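Local coordinates for minor capsid protein VP1 (Human bocavirus 3, PDB 5US7), which probably self-assembles, sixty copies together, into the T=1 icosahedral capsid that encloses the genome of this parvovirus, at residues I197-E210 with V320-V334. Numbering follows the deposited sequence.
Sequences IHELAEMEDSNAVE and VDPEGANINSGRAGV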
loop_
_atom_site.group_PDB
_atom_site.type_symbol
_atom_site.label_atom_id
_atom_site.label_comp_id
_atom_site.label_asym_id
_atom_site.label_seq_id
_atom_site.Cartn_x
_atom_site.Cartn_y
_atom_site.Cartn_z
ATOM N N ILE A 197 -2.154 74.157 87.978
ATOM C CA ILE A 197 -2.059 75.500 88.532
ATOM C C ILE A 197 -1.603 75.390 89.979
ATOM O O ILE A 197 -2.040 74.500 90.712
ATOM C CB ILE A 197 -3.406 76.234 88.418
ATOM C CG1 ILE A 197 -3.836 76.334 86.962
ATOM C CG2 ILE A 197 -3.291 77.642 88.942
ATOM C CD1 ILE A 197 -4.833 75.311 86.556
ATOM N N HIS A 198 -0.702 76.279 90.395
ATOM C CA HIS A 198 -0.219 76.218 91.770
ATOM C C HIS A 198 -1.280 76.706 92.743
ATOM O O HIS A 198 -1.536 76.063 93.765
ATOM C CB HIS A 198 1.064 77.019 91.910
ATOM C CG HIS A 198 1.694 76.900 93.258
ATOM N ND1 HIS A 198 1.320 77.684 94.325
ATOM C CD2 HIS A 198 2.656 76.068 93.719
ATOM C CE1 HIS A 198 2.037 77.354 95.383
ATOM N NE2 HIS A 198 2.854 76.374 95.042
ATOM N N GLU A 199 -1.914 77.831 92.441
ATOM C CA GLU A 199 -3.224 78.108 92.999
ATOM C C GLU A 199 -4.161 77.005 92.543
ATOM O O GLU A 199 -3.878 76.310 91.572
ATOM C CB GLU A 199 -3.723 79.465 92.513
ATOM C CG GLU A 199 -2.940 80.628 93.059
ATOM C CD GLU A 199 -3.143 80.771 94.537
ATOM O OE1 GLU A 199 -4.301 80.620 94.954
ATOM O OE2 GLU A 199 -2.166 81.014 95.278
ATOM N N LEU A 200 -5.272 76.816 93.258
ATOM C CA LEU A 200 -6.107 75.667 92.923
ATOM C C LEU A 200 -5.298 74.393 93.105
ATOM O O LEU A 200 -4.750 73.882 92.126
ATOM C CB LEU A 200 -6.644 75.727 91.488
ATOM C CG LEU A 200 -7.874 76.519 91.068
ATOM C CD1 LEU A 200 -7.626 77.998 91.171
ATOM C CD2 LEU A 200 -8.220 76.146 89.643
ATOM N N ALA A 201 -5.242 73.871 94.335
ATOM C CA ALA A 201 -4.207 72.990 94.880
ATOM C C ALA A 201 -2.968 73.734 95.344
ATOM O O ALA A 201 -1.844 73.310 95.064
ATOM C CB ALA A 201 -3.781 71.927 93.870
ATOM N N GLU A 202 -3.169 74.846 96.045
ATOM C CA GLU A 202 -2.085 75.475 96.785
ATOM C C GLU A 202 -1.390 74.433 97.684
ATOM O O GLU A 202 -0.178 74.275 97.559
ATOM C CB GLU A 202 -2.592 76.667 97.608
ATOM C CG GLU A 202 -3.112 77.850 96.839
ATOM C CD GLU A 202 -3.797 78.828 97.764
ATOM O OE1 GLU A 202 -4.146 78.421 98.889
ATOM O OE2 GLU A 202 -3.952 80.004 97.401
ATOM N N MET A 203 -2.086 73.720 98.582
ATOM C CA MET A 203 -3.450 73.978 99.049
ATOM C C MET A 203 -3.317 74.556 100.449
ATOM O O MET A 203 -2.394 74.198 101.180
ATOM C CB MET A 203 -4.303 72.714 99.060
ATOM C CG MET A 203 -3.927 71.735 100.148
ATOM S SD MET A 203 -4.679 70.126 99.917
ATOM C CE MET A 203 -3.472 69.378 98.837
ATOM N N GLU A 204 -4.212 75.459 100.833
ATOM C CA GLU A 204 -4.102 76.147 102.110
ATOM C C GLU A 204 -5.317 75.861 102.978
ATOM O O GLU A 204 -6.457 76.084 102.554
ATOM C CB GLU A 204 -3.931 77.653 101.917
ATOM C CG GLU A 204 -3.795 78.412 103.228
ATOM C CD GLU A 204 -2.564 78.011 104.027
ATOM O OE1 GLU A 204 -1.652 77.368 103.467
ATOM O OE2 GLU A 204 -2.518 78.329 105.233
ATOM N N ASP A 205 -5.058 75.386 104.198
ATOM C CA ASP A 205 -6.086 74.961 105.139
ATOM C C ASP A 205 -7.002 73.987 104.411
ATOM O O ASP A 205 -6.520 73.174 103.618
ATOM C CB ASP A 205 -6.844 76.179 105.682
ATOM C CG ASP A 205 -7.765 75.837 106.842
ATOM O OD1 ASP A 205 -7.790 74.661 107.262
ATOM O OD2 ASP A 205 -8.464 76.748 107.331
ATOM N N SER A 206 -8.303 74.058 104.680
ATOM C CA SER A 206 -9.337 73.590 103.768
ATOM C C SER A 206 -9.010 72.134 103.278
ATOM O O SER A 206 -8.483 71.380 104.095
ATOM C CB SER A 206 -9.454 74.665 102.682
ATOM O OG SER A 206 -9.928 75.885 103.223
ATOM N N ASN A 207 -9.268 71.678 102.039
ATOM C CA ASN A 207 -10.227 72.198 101.066
ATOM C C ASN A 207 -11.149 71.096 100.573
ATOM O O ASN A 207 -12.367 71.192 100.710
ATOM C CB ASN A 207 -9.512 72.850 99.884
ATOM C CG ASN A 207 -10.441 73.721 99.066
ATOM O OD1 ASN A 207 -11.656 73.542 99.089
ATOM N ND2 ASN A 207 -9.877 74.697 98.373
ATOM N N ALA A 208 -10.546 70.077 99.967
ATOM C CA ALA A 208 -11.152 68.968 99.244
ATOM C C ALA A 208 -11.534 69.395 97.841
ATOM O O ALA A 208 -11.855 68.539 97.020
ATOM C CB ALA A 208 -12.382 68.359 99.946
ATOM N N VAL A 209 -11.512 70.686 97.533
ATOM C CA VAL A 209 -11.598 71.158 96.160
ATOM C C VAL A 209 -10.175 71.260 95.643
ATOM O O VAL A 209 -9.807 70.596 94.669
ATOM C CB VAL A 209 -12.338 72.498 96.061
ATOM C CG1 VAL A 209 -12.329 72.995 94.632
ATOM C CG2 VAL A 209 -13.757 72.341 96.566
ATOM N N GLU A 210 -9.366 72.105 96.284
ATOM C CA GLU A 210 -7.944 72.133 95.969
ATOM C C GLU A 210 -7.293 70.779 96.219
ATOM O O GLU A 210 -6.401 70.366 95.472
ATOM C CB GLU A 210 -7.237 73.225 96.770
ATOM C CG GLU A 210 -7.505 74.643 96.288
ATOM C CD GLU A 210 -6.715 75.675 97.069
ATOM O OE1 GLU A 210 -6.178 75.322 98.136
ATOM O OE2 GLU A 210 -6.598 76.827 96.604
ATOM N N VAL A 320 -9.442 79.717 85.137
ATOM C CA VAL A 320 -10.430 78.779 85.657
ATOM C C VAL A 320 -10.470 78.914 87.172
ATOM O O VAL A 320 -9.427 78.867 87.830
ATOM C CB VAL A 320 -10.115 77.326 85.245
ATOM C CG1 VAL A 320 -10.285 77.151 83.757
ATOM C CG2 VAL A 320 -8.699 76.958 85.627
ATOM N N ASP A 321 -11.666 79.090 87.729
ATOM C CA ASP A 321 -11.821 79.297 89.168
ATOM C C ASP A 321 -13.045 78.577 89.716
ATOM O O ASP A 321 -14.121 79.171 89.849
ATOM C CB ASP A 321 -11.873 80.788 89.498
ATOM C CG ASP A 321 -12.924 81.524 88.700
ATOM O OD1 ASP A 321 -13.495 80.912 87.774
ATOM O OD2 ASP A 321 -13.182 82.707 88.999
ATOM N N PRO A 322 -12.916 77.297 90.064
ATOM C CA PRO A 322 -14.039 76.589 90.687
ATOM C C PRO A 322 -14.437 77.241 92.003
ATOM O O PRO A 322 -13.669 77.981 92.620
ATOM C CB PRO A 322 -13.485 75.180 90.917
ATOM C CG PRO A 322 -12.374 75.047 89.941
ATOM C CD PRO A 322 -11.756 76.414 89.885
ATOM N N GLU A 323 -15.665 76.964 92.428
ATOM C CA GLU A 323 -16.133 77.493 93.700
ATOM C C GLU A 323 -15.578 76.665 94.849
ATOM O O GLU A 323 -15.237 75.490 94.690
ATOM C CB GLU A 323 -17.660 77.521 93.764
ATOM C CG GLU A 323 -18.329 76.165 93.895
ATOM C CD GLU A 323 -18.482 75.449 92.572
ATOM O OE1 GLU A 323 -17.985 75.967 91.551
ATOM O OE2 GLU A 323 -19.114 74.370 92.555
ATOM N N GLY A 324 -15.488 77.293 96.017
ATOM C CA GLY A 324 -14.888 76.643 97.163
ATOM C C GLY A 324 -13.419 76.350 96.983
ATOM O O GLY A 324 -12.901 75.412 97.592
ATOM N N ALA A 325 -12.735 77.129 96.154
ATOM C CA ALA A 325 -11.345 76.879 95.813
ATOM C C ALA A 325 -10.357 77.673 96.653
ATOM O O ALA A 325 -9.160 77.597 96.381
ATOM C CB ALA A 325 -11.105 77.177 94.333
ATOM N N ASN A 326 -10.814 78.419 97.663
ATOM C CA ASN A 326 -9.911 79.280 98.424
ATOM C C ASN A 326 -9.233 80.280 97.499
ATOM O O ASN A 326 -9.850 81.269 97.097
ATOM C CB ASN A 326 -8.867 78.462 99.191
ATOM C CG ASN A 326 -8.071 79.304 100.167
ATOM O OD1 ASN A 326 -8.573 80.291 100.704
ATOM N ND2 ASN A 326 -6.820 78.925 100.393
ATOM N N ILE A 327 -7.936 80.083 97.278
ATOM C CA ILE A 327 -7.053 80.782 96.326
ATOM C C ILE A 327 -6.787 82.261 96.579
ATOM O O ILE A 327 -6.593 83.015 95.627
ATOM C CB ILE A 327 -7.500 80.610 94.823
ATOM C CG1 ILE A 327 -8.827 81.289 94.472
ATOM C CG2 ILE A 327 -7.486 79.152 94.431
ATOM C CD1 ILE A 327 -9.165 81.240 93.011
ATOM N N ASN A 328 -6.815 82.681 97.840
ATOM C CA ASN A 328 -5.778 83.583 98.346
ATOM C C ASN A 328 -5.461 84.754 97.415
ATOM O O ASN A 328 -6.265 85.660 97.222
ATOM C CB ASN A 328 -4.505 82.784 98.635
ATOM C CG ASN A 328 -3.503 83.558 99.465
ATOM O OD1 ASN A 328 -3.872 84.420 100.260
ATOM N ND2 ASN A 328 -2.226 83.249 99.287
ATOM N N SER A 329 -4.256 84.700 96.851
ATOM C CA SER A 329 -3.695 85.771 96.043
ATOM C C SER A 329 -4.527 86.006 94.786
ATOM O O SER A 329 -5.337 85.174 94.373
ATOM C CB SER A 329 -2.256 85.441 95.657
ATOM O OG SER A 329 -1.708 86.445 94.824
ATOM N N GLY A 330 -4.309 87.169 94.176
ATOM C CA GLY A 330 -5.224 87.718 93.196
ATOM C C GLY A 330 -5.285 87.032 91.847
ATOM O O GLY A 330 -4.813 85.905 91.680
ATOM N N ARG A 331 -5.875 87.731 90.875
ATOM C CA ARG A 331 -6.303 87.107 89.629
ATOM C C ARG A 331 -5.135 86.581 88.806
ATOM O O ARG A 331 -5.325 85.696 87.965
ATOM C CB ARG A 331 -7.116 88.111 88.812
ATOM C CG ARG A 331 -7.770 87.534 87.583
ATOM C CD ARG A 331 -8.688 86.423 88.015
ATOM N NE ARG A 331 -9.653 86.915 88.986
ATOM C CZ ARG A 331 -10.505 86.144 89.648
ATOM N NH1 ARG A 331 -10.518 84.836 89.441
ATOM N NH2 ARG A 331 -11.345 86.686 90.517
ATOM N N ALA A 332 -3.931 87.106 89.029
ATOM C CA ALA A 332 -2.790 86.704 88.212
ATOM C C ALA A 332 -2.529 85.207 88.315
ATOM O O ALA A 332 -2.374 84.528 87.295
ATOM C CB ALA A 332 -1.550 87.492 88.623
ATOM N N GLY A 333 -2.485 84.672 89.536
ATOM C CA GLY A 333 -2.161 83.270 89.723
ATOM C C GLY A 333 -3.162 82.311 89.118
ATOM O O GLY A 333 -2.805 81.173 88.804
ATOM N N VAL A 334 -4.408 82.743 88.951
ATOM C CA VAL A 334 -5.437 81.849 88.437
ATOM C C VAL A 334 -5.382 81.735 86.918
ATOM O O VAL A 334 -5.716 80.686 86.359
ATOM C CB VAL A 334 -6.811 82.336 88.921
ATOM C CG1 VAL A 334 -7.917 81.506 88.327
ATOM C CG2 VAL A 334 -6.871 82.295 90.430
#
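I197 lays its CG2 methyl against the carbonyl O of G333, while its CD1 looks toward CG2 of V320. Two loops far apart in sequence meet here, both outside the long strands of the parvovirus jelly-roll: one follows strand 185-190 and leads into helix 210-215, the other runs from the short strand 319-320 to the short helix 331-334. E199 comes next. A turn about its CB-CG bond (chi2 -67°) brings OE1 of E199 to 3.1 Å from CA of I327, and the two side chains cross at a slant, with OE1 close to both CA and CB of I327.

L200 fills the apolar middle. CD2 of L200 meets the ring carbon CD of P322 at 3.6 Å, and CD1 of L200 lies beside CG2 of I327 at 3.5 Å, the side chains of L200 and I327 pointing the same way. V320 and V334 border the same patch. V320 also joins an antiparallel ladder with a strand of a second subunit, and P322 packs on D380 of that subunit, so this loop lies at a subunit interface.

E202, extended beyond CG, crosses the side chains of N326 and N328 at about a right angle. OE1 of E202 lies 3.1 Å from ND2 of N326, the carboxylate and amide planes 82° apart, and OE2 faces CB of N328. Further on, CB of E204 approaches ND2 of N326 at 3.5 Å. N207 sits against the backbone of G324 and A325. V209, with CG1 anti to its backbone N, presents CB and CG2 to the carbonyl O of G324 and turns CG1 toward A325. Finally E210, at the start of helix 210-215, reaches back: OE1 of E210 accepts a weak hydrogen bond from the backbone N of E204, in the loop just before the helix, and OE2 of E210 lies 3.3 Å from CG2 of I327.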